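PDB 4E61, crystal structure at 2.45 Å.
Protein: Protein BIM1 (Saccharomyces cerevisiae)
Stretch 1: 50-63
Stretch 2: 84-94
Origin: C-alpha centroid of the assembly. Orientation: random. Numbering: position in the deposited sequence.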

# COMPACT_ATOMS: atom_id res chain seq x y z
N ASP A 50 -15.14 -7.41 6.95
CA ASP A 50 -16.60 -7.42 6.76
C ASP A 50 -17.07 -8.66 5.96
O ASP A 50 -18.14 -9.22 6.27
CB ASP A 50 -17.06 -6.14 6.07
CG ASP A 50 -16.90 -4.87 6.88
OD1 ASP A 50 -16.70 -4.97 8.12
OD2 ASP A 50 -16.95 -3.77 6.28
N ILE A 51 -16.27 -9.10 4.96
CA ILE A 51 -16.61 -10.30 4.22
C ILE A 51 -16.44 -11.53 5.12
O ILE A 51 -17.29 -12.41 5.09
CB ILE A 51 -15.93 -10.42 2.83
CG1 ILE A 51 -16.45 -9.33 1.89
CG2 ILE A 51 -16.17 -11.79 2.20
CD1 ILE A 51 -15.63 -9.17 0.56
N GLU A 52 -15.37 -11.54 5.97
CA GLU A 52 -15.10 -12.64 6.91
C GLU A 52 -16.28 -12.84 7.90
O GLU A 52 -16.78 -13.96 8.04
CB GLU A 52 -13.77 -12.46 7.66
CG GLU A 52 -13.27 -13.80 8.19
CD GLU A 52 -12.04 -13.84 9.07
OE1 GLU A 52 -12.12 -13.28 10.19
OE2 GLU A 52 -11.13 -14.66 8.78
N ILE A 53 -16.73 -11.73 8.51
CA ILE A 53 -17.87 -11.69 9.44
C ILE A 53 -19.13 -12.26 8.77
O ILE A 53 -19.75 -13.16 9.32
CB ILE A 53 -18.08 -10.24 9.99
CG1 ILE A 53 -16.94 -9.87 10.98
CG2 ILE A 53 -19.46 -10.07 10.61
CD1 ILE A 53 -16.60 -8.34 11.14
N LEU A 54 -19.45 -11.78 7.56
CA LEU A 54 -20.59 -12.22 6.76
C LEU A 54 -20.51 -13.73 6.45
O LEU A 54 -21.51 -14.43 6.61
CB LEU A 54 -20.69 -11.38 5.48
CG LEU A 54 -21.75 -11.80 4.44
CD1 LEU A 54 -23.19 -11.59 4.95
CD2 LEU A 54 -21.52 -11.12 3.13
N VAL A 55 -19.33 -14.22 6.04
CA VAL A 55 -19.10 -15.63 5.70
C VAL A 55 -19.32 -16.52 6.92
O VAL A 55 -20.06 -17.50 6.80
CB VAL A 55 -17.72 -15.85 5.03
CG1 VAL A 55 -17.24 -17.30 5.14
CG2 VAL A 55 -17.78 -15.41 3.58
N HIS A 56 -18.73 -16.15 8.08
CA HIS A 56 -18.90 -16.93 9.30
C HIS A 56 -20.31 -16.91 9.89
O HIS A 56 -20.83 -17.97 10.24
CB HIS A 56 -17.78 -16.67 10.31
CG HIS A 56 -16.45 -17.09 9.78
ND1 HIS A 56 -16.22 -18.38 9.31
CD2 HIS A 56 -15.32 -16.36 9.60
CE1 HIS A 56 -14.97 -18.39 8.88
NE2 HIS A 56 -14.39 -17.19 9.04
N THR A 57 -20.95 -15.73 9.91
CA THR A 57 -22.32 -15.54 10.36
C THR A 57 -23.29 -16.42 9.54
O THR A 57 -24.10 -17.13 10.14
CB THR A 57 -22.64 -14.04 10.32
OG1 THR A 57 -21.92 -13.41 11.37
CG2 THR A 57 -24.13 -13.75 10.45
N THR A 58 -23.21 -16.39 8.19
CA THR A 58 -24.11 -17.22 7.40
C THR A 58 -23.78 -18.69 7.45
O THR A 58 -24.68 -19.49 7.24
CB THR A 58 -24.52 -16.66 6.03
OG1 THR A 58 -23.88 -17.36 4.96
CG2 THR A 58 -24.45 -15.16 5.93
N GLN A 59 -22.53 -19.05 7.78
CA GLN A 59 -22.13 -20.45 7.97
C GLN A 59 -22.77 -20.99 9.25
O GLN A 59 -23.16 -22.16 9.29
CB GLN A 59 -20.62 -20.58 8.06
CG GLN A 59 -20.05 -21.39 6.91
CD GLN A 59 -18.57 -21.20 6.78
OE1 GLN A 59 -17.85 -20.93 7.76
NE2 GLN A 59 -18.09 -21.34 5.56
N ASP A 60 -22.87 -20.13 10.29
CA ASP A 60 -23.50 -20.47 11.56
C ASP A 60 -25.00 -20.74 11.37
O ASP A 60 -25.50 -21.71 11.92
CB ASP A 60 -23.23 -19.38 12.62
CG ASP A 60 -21.77 -19.27 13.04
OD1 ASP A 60 -20.93 -20.10 12.57
OD2 ASP A 60 -21.45 -18.34 13.82
N LEU A 61 -25.69 -20.00 10.48
CA LEU A 61 -27.10 -20.24 10.19
C LEU A 61 -27.33 -21.51 9.34
O LEU A 61 -28.38 -22.13 9.46
CB LEU A 61 -27.75 -19.02 9.51
CG LEU A 61 -27.49 -17.64 10.12
CD1 LEU A 61 -28.25 -16.58 9.33
CD2 LEU A 61 -27.88 -17.58 11.59
N ILE A 62 -26.36 -21.88 8.47
CA ILE A 62 -26.46 -23.09 7.64
C ILE A 62 -26.18 -24.32 8.54
O ILE A 62 -26.91 -25.31 8.45
CB ILE A 62 -25.57 -23.05 6.36
CG1 ILE A 62 -25.88 -21.82 5.47
CG2 ILE A 62 -25.71 -24.36 5.55
CD1 ILE A 62 -24.75 -21.38 4.55
N ASN A 63 -25.15 -24.23 9.41
CA ASN A 63 -24.78 -25.29 10.35
C ASN A 63 -25.89 -25.51 11.38
O ASN A 63 -26.42 -26.62 11.47
CB ASN A 63 -23.42 -25.02 11.01
CG ASN A 63 -22.23 -25.29 10.11
OD1 ASN A 63 -22.34 -25.89 9.03
ND2 ASN A 63 -21.06 -24.86 10.56
N ALA A 84 -26.44 -24.73 -3.09
CA ALA A 84 -25.58 -23.84 -3.88
C ALA A 84 -25.03 -22.68 -3.02
O ALA A 84 -23.92 -22.21 -3.29
CB ALA A 84 -26.34 -23.29 -5.08
N LEU A 85 -25.80 -22.24 -2.01
CA LEU A 85 -25.40 -21.17 -1.10
C LEU A 85 -24.16 -21.57 -0.28
O LEU A 85 -23.21 -20.77 -0.21
CB LEU A 85 -26.57 -20.76 -0.18
CG LEU A 85 -26.26 -19.78 0.97
CD1 LEU A 85 -25.76 -18.44 0.45
CD2 LEU A 85 -27.45 -19.60 1.88
N LEU A 86 -24.15 -22.79 0.30
CA LEU A 86 -23.05 -23.32 1.11
C LEU A 86 -21.77 -23.49 0.27
O LEU A 86 -20.67 -23.21 0.75
CB LEU A 86 -23.44 -24.63 1.80
CG LEU A 86 -22.43 -25.22 2.79
CD1 LEU A 86 -22.29 -24.36 4.07
CD2 LEU A 86 -22.78 -26.65 3.13
N ARG A 87 -21.95 -23.88 -0.99
CA ARG A 87 -20.88 -24.06 -1.98
C ARG A 87 -20.20 -22.71 -2.23
O ARG A 87 -18.98 -22.63 -2.23
CB ARG A 87 -21.50 -24.58 -3.29
CG ARG A 87 -20.64 -25.54 -4.09
CD ARG A 87 -21.44 -26.12 -5.25
NE ARG A 87 -22.55 -26.95 -4.79
CZ ARG A 87 -23.73 -27.04 -5.40
NH1 ARG A 87 -23.95 -26.37 -6.53
NH2 ARG A 87 -24.69 -27.81 -4.90
N PHE A 88 -21.02 -21.67 -2.41
CA PHE A 88 -20.54 -20.31 -2.64
C PHE A 88 -19.87 -19.78 -1.39
O PHE A 88 -18.76 -19.26 -1.49
CB PHE A 88 -21.68 -19.39 -3.09
CG PHE A 88 -21.24 -17.99 -3.43
CD1 PHE A 88 -20.72 -17.70 -4.68
CD2 PHE A 88 -21.31 -16.98 -2.49
CE1 PHE A 88 -20.32 -16.40 -4.99
CE2 PHE A 88 -20.88 -15.68 -2.80
CZ PHE A 88 -20.40 -15.40 -4.05
N VAL A 89 -20.51 -19.95 -0.21
CA VAL A 89 -19.98 -19.51 1.08
C VAL A 89 -18.61 -20.15 1.33
O VAL A 89 -17.69 -19.44 1.75
CB VAL A 89 -20.98 -19.70 2.26
CG1 VAL A 89 -20.32 -19.44 3.61
CG2 VAL A 89 -22.19 -18.80 2.11
N LYS A 90 -18.45 -21.44 0.99
CA LYS A 90 -17.19 -22.18 1.15
C LYS A 90 -16.10 -21.72 0.18
O LYS A 90 -14.93 -21.70 0.55
CB LYS A 90 -17.39 -23.71 1.13
CG LYS A 90 -17.98 -24.28 2.43
CD LYS A 90 -17.02 -24.18 3.63
CE LYS A 90 -17.63 -24.70 4.91
NZ LYS A 90 -16.67 -24.58 6.04
N LYS A 91 -16.49 -21.31 -1.04
CA LYS A 91 -15.59 -20.77 -2.06
C LYS A 91 -14.98 -19.47 -1.55
O LYS A 91 -13.77 -19.30 -1.63
CB LYS A 91 -16.33 -20.55 -3.39
CG LYS A 91 -16.40 -21.79 -4.26
CD LYS A 91 -17.18 -21.54 -5.57
CE LYS A 91 -18.44 -22.37 -5.61
NZ LYS A 91 -19.26 -22.09 -6.81
N VAL A 92 -15.82 -18.58 -0.96
CA VAL A 92 -15.41 -17.28 -0.39
C VAL A 92 -14.47 -17.50 0.79
O VAL A 92 -13.46 -16.81 0.90
CB VAL A 92 -16.61 -16.36 -0.01
CG1 VAL A 92 -16.12 -15.00 0.44
CG2 VAL A 92 -17.59 -16.18 -1.16
N GLU A 93 -14.81 -18.47 1.66
CA GLU A 93 -14.02 -18.81 2.84
C GLU A 93 -12.63 -19.28 2.45
O GLU A 93 -11.66 -18.85 3.07
CB GLU A 93 -14.74 -19.84 3.72
CG GLU A 93 -14.29 -19.76 5.17
CD GLU A 93 -14.39 -21.04 5.99
OE1 GLU A 93 -13.37 -21.42 6.63
OE2 GLU A 93 -15.48 -21.65 6.03
N SER A 94 -12.53 -20.09 1.38
CA SER A 94 -11.23 -20.56 0.87
C SER A 94 -10.40 -19.38 0.32
O SER A 94 -9.21 -19.31 0.61
CB SER A 94 -11.39 -21.68 -0.15
OG SER A 94 -11.87 -21.21 -1.39

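Two helices of one chain pack here with their N-to-C directions 144° apart, so they run roughly antiparallel, and their axes approach to 9.9 Å. The backbones come nearest at two small residues, Val-55 and Val-89, whose CA atoms lie 6.1 Å apart; short, branched valines fill such a narrow gap without forcing the helices apart.

The central bump is Val-89. Its side chain points toward the first helix and drops into a hollow framed by Val-55, Thr-58, Gln-59 and Ile-62. Its two methyls reach different walls of this hollow: Val-89 CG1 lies 3.7 Å from Val-55 O and 3.5 Å from Gln-59 NE2, while Val-89 CG2 lies 3.6 Å from Thr-58 OG1 and 4.4 Å from Ile-62 CD1. Valine's two short methyls fill the hollow by shape, and the Val-55 carbonyl loses nothing because it already accepts a bond from Gln-59 N.

Apolar contacts extend the fit in both directions. Val-55 CG2 meets Val-92 CG1 at 3.6 Å, and that same Val-92 methyl touches Ile-51 CG2 at 3.7 Å, one turn earlier on the first helix. Toward the other end the gap widens, and longer side chains bridge it: Ile-62 CG2 packs 3.7 Å from Leu-86 CD1, and Ile-62 CD1 extends to 4.2 Å from Leu-85 CD2.

Beside this hydrophobic seam, Gln-59 leaves its backbone sideways but brings its amide across, where NE2 donates a hydrogen bond to Glu-93 OE2 at 2.7 Å. Glutamine suits this place because its aliphatic stem spans the distance and its NH2 group can donate to the carboxylate. Within the second helix, Lys-90 NZ forms a salt bridge with Glu-93 OE2 at 3.2 Å, countering the charge of the carboxylate that receives the Gln-59 bond. Glu-93 contributes carbon as well, its CB lying 3.8 Å from Val-55 CG1. Altogether the contact buries 503 Å², counting both sides; Ile-51, Val-55, Thr-58, Gln-59, Val-89 and Val-92 are buried, whereas Glu-93 is partly exposed and Lys-90 exposed.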